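Local coordinates for protein yncA (Salmonella typhimurium, PDB 3DR6) that probably transfers an acetyl group from acetyl-coenzyme A to an acceptor substrate, as an enzyme of the GNAT acetyltransferase family, at residues H23-R35 and Q147-T159. Numbering follows the deposited sequence.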
ATOM      1  N   HIS C  23       6.835  -3.446 -21.532  1.00 19.56           N
ATOM      2  CA  HIS C  23       7.219  -2.099 -21.949  1.00 20.09           C
ATOM      3  C   HIS C  23       7.198  -1.123 -20.756  1.00 20.10           C
ATOM      4  O   HIS C  23       8.165  -0.375 -20.536  1.00 19.91           O
ATOM      5  CB  HIS C  23       6.324  -1.552 -23.059  1.00 20.15           C
ATOM      6  CG  HIS C  23       6.524  -0.087 -23.290  1.00 20.84           C
ATOM      7  ND1 HIS C  23       5.678   0.870 -22.774  1.00 21.72           N
ATOM      8  CD2 HIS C  23       7.530   0.586 -23.892  1.00 19.93           C
ATOM      9  CE1 HIS C  23       6.138   2.070 -23.081  1.00 20.75           C
ATOM     10  NE2 HIS C  23       7.254   1.924 -23.772  1.00 23.59           N
ATOM     11  N   ALA C  24       6.090  -1.133 -20.009  1.00 19.49           N
ATOM     12  CA  ALA C  24       5.961  -0.254 -18.841  1.00 19.56           C
ATOM     13  C   ALA C  24       7.121  -0.513 -17.868  1.00 19.58           C
ATOM     14  O   ALA C  24       7.767   0.427 -17.383  1.00 19.83           O
ATOM     15  CB  ALA C  24       4.632  -0.474 -18.162  1.00 19.76           C
ATOM     16  N   VAL C  25       7.399  -1.793 -17.629  1.00 18.98           N
ATOM     17  CA  VAL C  25       8.459  -2.228 -16.700  1.00 19.25           C
ATOM     18  C   VAL C  25       9.856  -1.753 -17.133  1.00 19.38           C
ATOM     19  O   VAL C  25      10.625  -1.236 -16.321  1.00 19.13           O
ATOM     20  CB  VAL C  25       8.450  -3.787 -16.531  1.00 19.26           C
ATOM     21  CG1 VAL C  25       9.766  -4.305 -15.925  1.00 18.88           C
ATOM     22  CG2 VAL C  25       7.251  -4.233 -15.685  1.00 19.72           C
ATOM     23  N   LEU C  26      10.189  -1.941 -18.409  1.00 18.99           N
ATOM     24  CA  LEU C  26      11.555  -1.664 -18.853  1.00 20.00           C
ATOM     25  C   LEU C  26      11.810  -0.195 -19.159  1.00 19.97           C
ATOM     26  O   LEU C  26      12.906   0.308 -18.918  1.00 20.74           O
ATOM     27  CB  LEU C  26      11.893  -2.512 -20.091  1.00 19.67           C
ATOM     28  CG  LEU C  26      12.089  -4.018 -19.940  1.00 19.93           C
ATOM     29  CD1 LEU C  26      12.262  -4.601 -21.333  1.00 23.52           C
ATOM     30  CD2 LEU C  26      13.302  -4.375 -19.059  1.00 23.11           C
ATOM     31  N   HIS C  27      10.809   0.491 -19.699  1.00 20.61           N
ATOM     32  CA  HIS C  27      11.056   1.741 -20.406  1.00 21.32           C
ATOM     33  C   HIS C  27      10.331   2.953 -19.843  1.00 22.08           C
ATOM     34  O   HIS C  27      10.386   4.040 -20.439  1.00 23.64           O
ATOM     35  CB  HIS C  27      10.750   1.559 -21.918  1.00 21.65           C
ATOM     36  CG  HIS C  27      11.502   0.421 -22.535  1.00 21.71           C
ATOM     37  ND1 HIS C  27      12.880   0.378 -22.567  1.00 23.09           N
ATOM     38  CD2 HIS C  27      11.075  -0.737 -23.099  1.00 21.70           C
ATOM     39  CE1 HIS C  27      13.268  -0.753 -23.135  1.00 22.71           C
ATOM     40  NE2 HIS C  27      12.192  -1.447 -23.463  1.00 21.15           N
ATOM     41  N   THR C  28       9.668   2.770 -18.711  1.00 21.34           N
ATOM     42  CA  THR C  28       8.873   3.822 -18.106  1.00 21.53           C
ATOM     43  C   THR C  28       9.018   3.803 -16.593  1.00 21.73           C
ATOM     44  O   THR C  28       9.493   2.826 -16.014  1.00 21.88           O
ATOM     45  CB  THR C  28       7.353   3.726 -18.477  1.00 21.35           C
ATOM     46  OG1 THR C  28       6.668   2.843 -17.577  1.00 20.97           O
ATOM     47  CG2 THR C  28       7.131   3.288 -19.930  1.00 20.73           C
ATOM     48  N   ALA C  29       8.594   4.901 -15.967  1.00 22.29           N
ATOM     49  CA  ALA C  29       8.404   4.944 -14.525  1.00 22.94           C
ATOM     50  C   ALA C  29       6.907   4.875 -14.179  1.00 22.83           C
ATOM     51  O   ALA C  29       6.472   5.333 -13.121  1.00 22.95           O
ATOM     52  CB  ALA C  29       9.085   6.207 -13.942  1.00 23.16           C
ATOM     53  N   ALA C  30       6.118   4.287 -15.079  1.00 22.80           N
ATOM     54  CA  ALA C  30       4.670   4.181 -14.890  1.00 22.22           C
ATOM     55  C   ALA C  30       4.301   2.979 -14.017  1.00 22.47           C
ATOM     56  O   ALA C  30       3.190   2.901 -13.490  1.00 22.19           O
ATOM     57  CB  ALA C  30       3.940   4.121 -16.250  1.00 23.05           C
ATOM     58  N   ILE C  31       5.229   2.031 -13.897  1.00 21.68           N
ATOM     59  CA  ILE C  31       5.102   0.926 -12.955  1.00 21.59           C
ATOM     60  C   ILE C  31       6.435   0.777 -12.256  1.00 21.81           C
ATOM     61  O   ILE C  31       7.492   0.810 -12.914  1.00 21.58           O
ATOM     62  CB  ILE C  31       4.683  -0.423 -13.627  1.00 21.35           C
ATOM     63  CG1 ILE C  31       4.403  -1.481 -12.555  1.00 21.79           C
ATOM     64  CG2 ILE C  31       5.756  -0.955 -14.603  1.00 20.23           C
ATOM     65  CD1 ILE C  31       3.651  -2.691 -13.085  1.00 22.77           C
ATOM     66  N   TRP C  32       6.402   0.625 -10.927  1.00 21.65           N
ATOM     67  CA  TRP C  32       7.662   0.530 -10.182  1.00 22.50           C
ATOM     68  C   TRP C  32       8.027  -0.938  -9.893  1.00 22.62           C
ATOM     69  O   TRP C  32       8.212  -1.339  -8.746  1.00 22.47           O
ATOM     70  CB  TRP C  32       7.680   1.439  -8.917  1.00 22.11           C
ATOM     71  CG  TRP C  32       7.514   2.942  -9.244  1.00 22.71           C
ATOM     72  CD1 TRP C  32       7.455   3.518 -10.501  1.00 22.96           C
ATOM     73  CD2 TRP C  32       7.348   4.020  -8.309  1.00 22.04           C
ATOM     74  NE1 TRP C  32       7.255   4.883 -10.394  1.00 23.36           N
ATOM     75  CE2 TRP C  32       7.194   5.213  -9.060  1.00 22.63           C
ATOM     76  CE3 TRP C  32       7.334   4.095  -6.900  1.00 22.06           C
ATOM     77  CZ2 TRP C  32       7.023   6.467  -8.453  1.00 22.96           C
ATOM     78  CZ3 TRP C  32       7.167   5.344  -6.300  1.00 22.76           C
ATOM     79  CH2 TRP C  32       7.011   6.510  -7.076  1.00 22.90           C
ATOM     80  N   ASN C  33       8.101  -1.721 -10.971  1.00 23.06           N
ATOM     81  CA  ASN C  33       8.619  -3.076 -10.979  1.00 24.04           C
ATOM     82  C   ASN C  33       9.748  -3.086 -11.992  1.00 24.10           C
ATOM     83  O   ASN C  33       9.720  -2.287 -12.931  1.00 23.38           O
ATOM     84  CB  ASN C  33       7.548  -4.071 -11.449  1.00 24.68           C
ATOM     85  CG  ASN C  33       6.748  -4.686 -10.306  1.00 26.69           C
ATOM     86  OD1 ASN C  33       5.620  -5.161 -10.523  1.00 30.09           O
ATOM     87  ND2 ASN C  33       7.320  -4.713  -9.103  1.00 27.77           N
ATOM     88  N   ASP C  34      10.702  -4.005 -11.832  1.00 24.77           N
ATOM     89  CA  ASP C  34      11.956  -3.972 -12.604  1.00 26.16           C
ATOM     90  C   ASP C  34      12.185  -5.084 -13.633  1.00 26.93           C
ATOM     91  O   ASP C  34      12.958  -4.894 -14.571  1.00 27.54           O
ATOM     92  CB  ASP C  34      13.159  -3.922 -11.657  1.00 26.21           C
ATOM     93  CG  ASP C  34      13.112  -2.723 -10.710  1.00 27.68           C
ATOM     94  OD1 ASP C  34      12.699  -1.636 -11.138  1.00 29.84           O
ATOM     95  OD2 ASP C  34      13.500  -2.876  -9.541  1.00 31.44           O
ATOM     96  N   ARG C  35      11.562  -6.239 -13.444  1.00 27.78           N
ATOM     97  CA  ARG C  35      11.797  -7.345 -14.367  1.00 28.97           C
ATOM     98  C   ARG C  35      10.562  -7.716 -15.188  1.00 28.13           C
ATOM     99  O   ARG C  35       9.409  -7.592 -14.746  1.00 27.71           O
ATOM    100  CB  ARG C  35      12.355  -8.592 -13.660  1.00 29.55           C
ATOM    101  CG  ARG C  35      13.823  -8.496 -13.233  1.00 33.12           C
ATOM    102  CD  ARG C  35      13.959  -8.361 -11.726  1.00 39.02           C
ATOM    103  NE  ARG C  35      13.792  -9.640 -11.023  1.00 43.07           N
ATOM    104  CZ  ARG C  35      12.631 -10.138 -10.575  1.00 45.12           C
ATOM    105  NH1 ARG C  35      11.484  -9.483 -10.754  1.00 46.89           N
ATOM    106  NH2 ARG C  35      12.610 -11.310  -9.944  1.00 45.20           N
ATOM    107  N   GLN C 147      10.751  10.217  -2.376  1.00 14.19           N
ATOM    108  CA  GLN C 147      11.784   9.162  -2.295  1.00 14.12           C
ATOM    109  C   GLN C 147      11.318   7.789  -1.771  1.00 13.78           C
ATOM    110  O   GLN C 147      12.137   7.020  -1.239  1.00 13.57           O
ATOM    111  CB  GLN C 147      13.039   9.660  -1.538  1.00 14.32           C
ATOM    112  CG  GLN C 147      13.614  10.951  -2.152  1.00 15.32           C
ATOM    113  CD  GLN C 147      15.013  11.335  -1.687  1.00 16.31           C
ATOM    114  OE1 GLN C 147      15.806  10.514  -1.207  1.00 14.42           O
ATOM    115  NE2 GLN C 147      15.334  12.621  -1.867  1.00 19.39           N
ATOM    116  N   VAL C 148      10.015   7.501  -1.921  1.00 14.42           N
ATOM    117  CA  VAL C 148       9.440   6.229  -1.464  1.00 15.29           C
ATOM    118  C   VAL C 148       9.697   5.115  -2.499  1.00 16.41           C
ATOM    119  O   VAL C 148       9.632   3.921  -2.182  1.00 16.80           O
ATOM    120  CB  VAL C 148       7.922   6.346  -1.073  1.00 15.37           C
ATOM    121  CG1 VAL C 148       7.751   7.181   0.208  1.00 16.71           C
ATOM    122  CG2 VAL C 148       7.066   6.939  -2.220  1.00 13.93           C
ATOM    123  N   GLY C 149      10.004   5.516  -3.734  1.00 16.56           N
ATOM    124  CA  GLY C 149      10.289   4.547  -4.792  1.00 17.17           C
ATOM    125  C   GLY C 149      11.711   4.640  -5.319  1.00 17.39           C
ATOM    126  O   GLY C 149      12.431   5.610  -5.053  1.00 17.83           O
ATOM    127  N   VAL C 150      12.105   3.660  -6.122  1.00 16.84           N
ATOM    128  CA  VAL C 150      13.448   3.691  -6.718  1.00 17.11           C
ATOM    129  C   VAL C 150      13.392   2.998  -8.076  1.00 17.08           C
ATOM    130  O   VAL C 150      12.789   1.937  -8.201  1.00 17.42           O
ATOM    131  CB  VAL C 150      14.541   3.069  -5.777  1.00 17.17           C
ATOM    132  CG1 VAL C 150      14.330   1.542  -5.525  1.00 16.91           C
ATOM    133  CG2 VAL C 150      15.949   3.344  -6.305  1.00 18.80           C
ATOM    134  N   LYS C 151      13.979   3.625  -9.088  1.00 17.10           N
ATOM    135  CA  LYS C 151      14.137   2.994 -10.407  1.00 17.56           C
ATOM    136  C   LYS C 151      15.185   3.772 -11.200  1.00 17.01           C
ATOM    137  O   LYS C 151      15.344   4.978 -11.000  1.00 16.70           O
ATOM    138  CB  LYS C 151      12.800   3.009 -11.166  1.00 17.44           C
ATOM    139  CG  LYS C 151      12.624   1.884 -12.196  1.00 18.90           C
ATOM    140  CD  LYS C 151      11.198   1.822 -12.752  1.00 19.50           C
ATOM    141  CE  LYS C 151      11.048   0.598 -13.681  1.00 21.17           C
ATOM    142  NZ  LYS C 151       9.770   0.635 -14.438  1.00 18.29           N
ATOM    143  N   PHE C 152      15.896   3.080 -12.089  1.00 17.36           N
ATOM    144  CA  PHE C 152      16.838   3.756 -13.017  1.00 17.92           C
ATOM    145  C   PHE C 152      17.872   4.642 -12.308  1.00 17.64           C
ATOM    146  O   PHE C 152      18.286   5.671 -12.855  1.00 17.00           O
ATOM    147  CB  PHE C 152      16.067   4.624 -14.019  1.00 18.70           C
ATOM    148  CG  PHE C 152      14.991   3.899 -14.769  1.00 20.84           C
ATOM    149  CD1 PHE C 152      15.254   2.677 -15.402  1.00 22.68           C
ATOM    150  CD2 PHE C 152      13.713   4.452 -14.869  1.00 21.35           C
ATOM    151  CE1 PHE C 152      14.238   2.003 -16.111  1.00 22.56           C
ATOM    152  CE2 PHE C 152      12.694   3.800 -15.592  1.00 22.75           C
ATOM    153  CZ  PHE C 152      12.951   2.572 -16.206  1.00 21.69           C
ATOM    154  N   GLY C 153      18.288   4.231 -11.110  1.00 16.64           N
ATOM    155  CA  GLY C 153      19.371   4.875 -10.396  1.00 16.40           C
ATOM    156  C   GLY C 153      18.972   6.113  -9.632  1.00 16.45           C
ATOM    157  O   GLY C 153      19.836   6.827  -9.122  1.00 15.93           O
ATOM    158  N   ARG C 154      17.668   6.362  -9.537  1.00 16.85           N
ATOM    159  CA  ARG C 154      17.181   7.536  -8.804  1.00 18.31           C
ATOM    160  C   ARG C 154      16.052   7.229  -7.824  1.00 16.33           C
ATOM    161  O   ARG C 154      15.254   6.328  -8.064  1.00 16.36           O
ATOM    162  CB  ARG C 154      16.773   8.659  -9.774  1.00 18.64           C
ATOM    163  CG  ARG C 154      15.408   8.549 -10.425  1.00 22.32           C
ATOM    164  CD  ARG C 154      15.229   9.648 -11.488  1.00 23.01           C
ATOM    165  NE  ARG C 154      13.862   9.610 -12.000  1.00 30.94           N
ATOM    166  CZ  ARG C 154      13.510   8.894 -13.058  1.00 32.61           C
ATOM    167  NH1 ARG C 154      12.260   8.886 -13.464  1.00 34.54           N
ATOM    168  NH2 ARG C 154      14.436   8.206 -13.722  1.00 33.51           N
ATOM    169  N   TRP C 155      15.994   7.981  -6.723  1.00 15.48           N
ATOM    170  CA  TRP C 155      14.823   7.909  -5.830  1.00 15.08           C
ATOM    171  C   TRP C 155      13.654   8.567  -6.529  1.00 16.19           C
ATOM    172  O   TRP C 155      13.838   9.596  -7.214  1.00 16.88           O
ATOM    173  CB  TRP C 155      15.089   8.616  -4.498  1.00 14.56           C
ATOM    174  CG  TRP C 155      16.221   7.983  -3.717  1.00 14.66           C
ATOM    175  CD1 TRP C 155      17.423   8.544  -3.423  1.00 13.58           C
ATOM    176  CD2 TRP C 155      16.226   6.670  -3.126  1.00 14.55           C
ATOM    177  NE1 TRP C 155      18.187   7.666  -2.691  1.00 14.67           N
ATOM    178  CE2 TRP C 155      17.480   6.504  -2.500  1.00 14.84           C
ATOM    179  CE3 TRP C 155      15.289   5.612  -3.087  1.00 14.10           C
ATOM    180  CZ2 TRP C 155      17.841   5.312  -1.808  1.00 14.00           C
ATOM    181  CZ3 TRP C 155      15.645   4.419  -2.398  1.00 14.69           C
ATOM    182  CH2 TRP C 155      16.909   4.289  -1.773  1.00 15.09           C
ATOM    183  N   LEU C 156      12.477   7.967  -6.393  1.00 15.97           N
ATOM    184  CA  LEU C 156      11.261   8.445  -7.038  1.00 16.58           C
ATOM    185  C   LEU C 156      10.255   8.948  -6.015  1.00 16.56           C
ATOM    186  O   LEU C 156      10.123   8.355  -4.914  1.00 15.27           O
ATOM    187  CB  LEU C 156      10.611   7.317  -7.860  1.00 17.15           C
ATOM    188  CG  LEU C 156      11.440   6.637  -8.943  1.00 19.98           C
ATOM    189  CD1 LEU C 156      10.603   5.538  -9.604  1.00 22.95           C
ATOM    190  CD2 LEU C 156      11.926   7.648  -9.982  1.00 20.13           C
ATOM    191  N   ASP C 157       9.541  10.024  -6.387  1.00 15.73           N
ATOM    192  CA  ASP C 157       8.476  10.592  -5.553  1.00 15.80           C
ATOM    193  C   ASP C 157       7.122  10.065  -6.033  1.00 15.60           C
ATOM    194  O   ASP C 157       6.889   9.911  -7.256  1.00 14.60           O
ATOM    195  CB  ASP C 157       8.478  12.119  -5.612  1.00 16.84           C
ATOM    196  CG  ASP C 157       9.834  12.729  -5.226  1.00 17.21           C
ATOM    197  OD1 ASP C 157      10.686  12.064  -4.585  1.00 14.87           O
ATOM    198  OD2 ASP C 157      10.043  13.907  -5.601  1.00 21.70           O
ATOM    199  N   LEU C 158       6.247   9.782  -5.071  1.00 14.63           N
ATOM    200  CA  LEU C 158       4.924   9.212  -5.388  1.00 15.24           C
ATOM    201  C   LEU C 158       3.824  10.206  -5.047  1.00 15.63           C
ATOM    202  O   LEU C 158       3.789  10.759  -3.935  1.00 15.91           O
ATOM    203  CB  LEU C 158       4.695   7.931  -4.581  1.00 15.23           C
ATOM    204  CG  LEU C 158       3.330   7.241  -4.761  1.00 16.40           C
ATOM    205  CD1 LEU C 158       3.176   6.788  -6.195  1.00 18.65           C
ATOM    206  CD2 LEU C 158       3.222   6.026  -3.843  1.00 17.70           C
ATOM    207  N   THR C 159       2.914  10.394  -5.989  1.00 14.85           N
ATOM    208  CA  THR C 159       1.685  11.124  -5.729  1.00 15.44           C
ATOM    209  C   THR C 159       0.549  10.094  -5.666  1.00 15.62           C
ATOM    210  O   THR C 159       0.464   9.204  -6.518  1.00 16.26           O
ATOM    211  CB  THR C 159       1.445  12.172  -6.848  1.00 15.54           C
ATOM    212  OG1 THR C 159       2.482  13.163  -6.769  1.00 16.80           O
ATOM    213  CG2 THR C 159       0.088  12.860  -6.708  1.00 14.43           C
TER
HETATM  214  O   HOH W   1      10.837   0.188  -9.811  1.00 19.65           O
HETATM  215  O   HOH W   2      14.085  -0.346  -8.635  1.00 20.44           O
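K151 and F152 join the turn of a beta hairpin to the loop that follows helix 14-27, a lysine ammonium hydrogen-bonded to backbone carbonyls, while W32 of that loop packs on the hairpin strands. The hairpin reverses through a type I' turn from K151 to R154, and K151, its chain extended beyond CG, reaches into the loop. K151 NZ donates to V25 O at 2.8 Å and to T28 O and I31 O, both at 2.7 Å, with N33 O a weak fourth partner, which ties the helix end to the loop. The bond to I31 O runs nearly along the C=O axis (174°). K151 CG lies over one face of the F152 ring, whose edge meets L26 O and T28 O, with F152 CE2 3.4 Å from T28 O. W32 takes L156 CD1 over one face of its indole, a CH-pi contact 3.5 Å from the five-membered ring centroid, while D157 O meets the ring edge. W32 NE1 donates to A29 O at 2.9 Å, which helps fix the indole. Two waters bridge the D34 carboxylate to V150 O. L156, W32 and A29 also touch E124 of strand 118-124, A24 and I31 touch Y89 of strand 83-90, and F77 of the second subunit packs on I31.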